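Local coordinates for spike protein P5 (Enterobacteria phage PRD1, PDB 1YQ5) that forms, as a homotrimer and together with P31 and P2, the spike complexes at the 5-fold vertices of the capsid and is essential for viral infectivity, at residues 24-29 / 123-128. Sequence-based numbering, arbitrary orientation.
Sequences NALTDF and SLCNDG
From Asn24 to Phe29 the loop joining strands 5-11 and 35-40 runs antiparallel to the end of strand 119-126, and Asn24 N donates to Asn126 O at 2.9 Å with an N-H...O angle of 174°, nearly straight. The strand belongs to one sheet of the beta jelly-roll that forms domain 2 of the P5 trimer, and the loop covers its end without becoming a regular strand. Water 1 links the backbones farther along: it accepts from Thr27 N and can donate to Leu124 O. Between these two links the small side chain of Cys125 points at the loop, and SG takes a weak hydrogen bond from Ala25 N at 3.5 Å. Leu26 reaches back to the strand with CD2, 3.6 Å from Leu124 CA, and also packs on Leu97 of a second subunit. Flat and apolar, the buried Phe29 ring covers Ser123 CA with one face, a CH-pi contact 4.0 Å from its centroid and offset toward the rim; its CZ meets Leu124 CG, and both side chains also touch Ile136 on strand 135-142 of the other sheet. Asp28 turns its carboxylate to Arg80 and Lys82 on strand 76-83, two salt bridges that suit an acidic residue here. At the opposite end Asn24, whose left-handed backbone conformation asparagine tolerates better than most residues other than glycine, crosses Asp127 obliquely: ND2 lies 3.4 Å from Asp127 CB, with the amide and carboxylate planes 75° apart, and the carboxylate accepts from Asn76 N. Ser123 is short enough to lie beside the loop backbone, its hydroxyl anti to the backbone N (chi1 -173°), which places OG 2.9 Å from Thr27 O.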
ATOM      1  N   ASN A  24     -12.674 -16.373  -9.678  1.00 12.33           N
ATOM      2  CA  ASN A  24     -11.922 -17.219  -8.759  1.00 13.18           C
ATOM      3  C   ASN A  24     -10.727 -17.968  -9.339  1.00 13.66           C
ATOM      4  O   ASN A  24     -10.621 -19.181  -9.188  1.00 13.65           O
ATOM      5  CB  ASN A  24     -12.858 -18.242  -8.113  1.00 13.99           C
ATOM      6  CG  ASN A  24     -12.383 -18.667  -6.744  1.00 16.38           C
ATOM      7  OD1 ASN A  24     -12.615 -19.798  -6.308  1.00 19.38           O
ATOM      8  ND2 ASN A  24     -11.721 -17.759  -6.052  1.00 12.85           N
ATOM      9  N   ALA A  25      -9.833 -17.242  -9.993  1.00 13.83           N
ATOM     10  CA  ALA A  25      -8.637 -17.834 -10.564  1.00 14.53           C
ATOM     11  C   ALA A  25      -7.648 -16.703 -10.790  1.00 14.18           C
ATOM     12  O   ALA A  25      -8.050 -15.561 -11.020  1.00 13.13           O
ATOM     13  CB  ALA A  25      -8.959 -18.524 -11.887  1.00 15.72           C
ATOM     14  N   LEU A  26      -6.358 -17.009 -10.710  1.00 12.63           N
ATOM     15  CA  LEU A  26      -5.350 -15.984 -10.930  1.00 14.06           C
ATOM     16  C   LEU A  26      -4.399 -16.372 -12.047  1.00 14.53           C
ATOM     17  O   LEU A  26      -3.456 -17.137 -11.837  1.00 13.21           O
ATOM     18  CB  LEU A  26      -4.562 -15.715  -9.645  1.00 13.14           C
ATOM     19  CG  LEU A  26      -5.336 -15.027  -8.517  1.00 12.84           C
ATOM     20  CD1 LEU A  26      -4.433 -14.909  -7.294  1.00 10.22           C
ATOM     21  CD2 LEU A  26      -5.810 -13.646  -8.976  1.00 12.94           C
ATOM     22  N   THR A  27      -4.663 -15.847 -13.239  1.00 13.61           N
ATOM     23  CA  THR A  27      -3.827 -16.111 -14.403  1.00 13.29           C
ATOM     24  C   THR A  27      -3.064 -14.822 -14.670  1.00 13.98           C
ATOM     25  O   THR A  27      -3.674 -13.766 -14.850  1.00 12.97           O
ATOM     26  CB  THR A  27      -4.685 -16.456 -15.642  1.00 15.17           C
ATOM     27  OG1 THR A  27      -5.484 -17.613 -15.362  1.00 15.66           O
ATOM     28  CG2 THR A  27      -3.795 -16.740 -16.848  1.00 16.60           C
ATOM     29  N   ASP A  28      -1.738 -14.904 -14.687  1.00 12.63           N
ATOM     30  CA  ASP A  28      -0.916 -13.723 -14.912  1.00 13.83           C
ATOM     31  C   ASP A  28      -1.276 -12.979 -16.192  1.00 13.71           C
ATOM     32  O   ASP A  28      -1.570 -13.583 -17.223  1.00 13.38           O
ATOM     33  CB  ASP A  28       0.563 -14.108 -14.892  1.00 15.19           C
ATOM     34  CG  ASP A  28       0.994 -14.645 -13.536  1.00 15.56           C
ATOM     35  OD1 ASP A  28       0.448 -14.169 -12.518  1.00 14.09           O
ATOM     36  OD2 ASP A  28       1.878 -15.522 -13.482  1.00 15.79           O
ATOM     37  N   PHE A  29      -1.249 -11.655 -16.103  1.00 12.63           N
ATOM     38  CA  PHE A  29      -1.611 -10.780 -17.213  1.00 13.61           C
ATOM     39  C   PHE A  29      -0.544 -10.548 -18.279  1.00 13.81           C
ATOM     40  O   PHE A  29       0.627 -10.338 -17.976  1.00 13.28           O
ATOM     41  CB  PHE A  29      -2.024  -9.404 -16.677  1.00 11.39           C
ATOM     42  CG  PHE A  29      -3.269  -9.411 -15.841  1.00 11.24           C
ATOM     43  CD1 PHE A  29      -3.426  -8.480 -14.816  1.00 11.97           C
ATOM     44  CD2 PHE A  29      -4.303 -10.307 -16.098  1.00 12.60           C
ATOM     45  CE1 PHE A  29      -4.597  -8.441 -14.064  1.00 12.51           C
ATOM     46  CE2 PHE A  29      -5.478 -10.274 -15.350  1.00 13.73           C
ATOM     47  CZ  PHE A  29      -5.622  -9.335 -14.330  1.00 12.18           C
ATOM     48  N   SER A 123      -1.704 -10.227 -11.501  1.00 12.21           N
ATOM     49  CA  SER A 123      -2.966 -10.924 -11.704  1.00 11.38           C
ATOM     50  C   SER A 123      -3.984 -10.540 -10.643  1.00 11.95           C
ATOM     51  O   SER A 123      -3.631 -10.174  -9.518  1.00 10.65           O
ATOM     52  CB  SER A 123      -2.772 -12.442 -11.673  1.00 12.72           C
ATOM     53  OG  SER A 123      -3.980 -13.102 -12.034  1.00 12.04           O
ATOM     54  N   LEU A 124      -5.253 -10.619 -11.020  1.00 11.42           N
ATOM     55  CA  LEU A 124      -6.345 -10.319 -10.107  1.00 11.04           C
ATOM     56  C   LEU A 124      -7.630 -10.888 -10.692  1.00 11.51           C
ATOM     57  O   LEU A 124      -7.678 -11.253 -11.869  1.00 11.22           O
ATOM     58  CB  LEU A 124      -6.471  -8.801  -9.891  1.00 11.21           C
ATOM     59  CG  LEU A 124      -6.833  -7.868 -11.052  1.00 12.48           C
ATOM     60  CD1 LEU A 124      -8.295  -8.063 -11.456  1.00 13.85           C
ATOM     61  CD2 LEU A 124      -6.608  -6.425 -10.618  1.00 13.73           C
ATOM     62  N   CYS A 125      -8.660 -10.974  -9.861  1.00 10.77           N
ATOM     63  CA  CYS A 125      -9.959 -11.483 -10.276  1.00 12.18           C
ATOM     64  C   CYS A 125     -10.905 -11.164  -9.146  1.00 11.99           C
ATOM     65  O   CYS A 125     -10.519 -10.527  -8.170  1.00 11.87           O
ATOM     66  CB  CYS A 125      -9.925 -13.005 -10.436  1.00 11.73           C
ATOM     67  SG  CYS A 125      -9.885 -13.914  -8.834  1.00 14.07           S
ATOM     68  N   ASN A 126     -12.150 -11.588  -9.304  1.00 10.69           N
ATOM     69  CA  ASN A 126     -13.141 -11.450  -8.255  1.00 12.76           C
ATOM     70  C   ASN A 126     -13.407 -12.928  -7.988  1.00 13.15           C
ATOM     71  O   ASN A 126     -13.472 -13.721  -8.934  1.00 13.24           O
ATOM     72  CB  ASN A 126     -14.411 -10.778  -8.756  1.00 13.20           C
ATOM     73  CG  ASN A 126     -15.461 -10.667  -7.673  1.00 14.38           C
ATOM     74  OD1 ASN A 126     -15.489  -9.696  -6.906  1.00 16.17           O
ATOM     75  ND2 ASN A 126     -16.318 -11.674  -7.581  1.00 11.79           N
ATOM     76  N   ASP A 127     -13.551 -13.312  -6.727  1.00 13.46           N
ATOM     77  CA  ASP A 127     -13.753 -14.722  -6.417  1.00 13.77           C
ATOM     78  C   ASP A 127     -15.147 -15.264  -6.708  1.00 14.12           C
ATOM     79  O   ASP A 127     -15.375 -16.466  -6.601  1.00 12.16           O
ATOM     80  CB  ASP A 127     -13.385 -15.005  -4.954  1.00 14.03           C
ATOM     81  CG  ASP A 127     -14.274 -14.266  -3.967  1.00 14.30           C
ATOM     82  OD1 ASP A 127     -15.253 -13.618  -4.390  1.00 13.65           O
ATOM     83  OD2 ASP A 127     -13.986 -14.336  -2.755  1.00 12.79           O
ATOM     84  N   GLY A 128     -16.075 -14.390  -7.089  1.00 14.06           N
ATOM     85  CA  GLY A 128     -17.425 -14.849  -7.361  1.00 14.11           C
ATOM     86  C   GLY A 128     -17.988 -14.520  -8.734  1.00 14.00           C
ATOM     87  O   GLY A 128     -19.084 -14.961  -9.074  1.00 14.70           O
TER
HETATM   88  O   HOH W   1      -6.683 -13.620 -13.617  1.00  8.65           O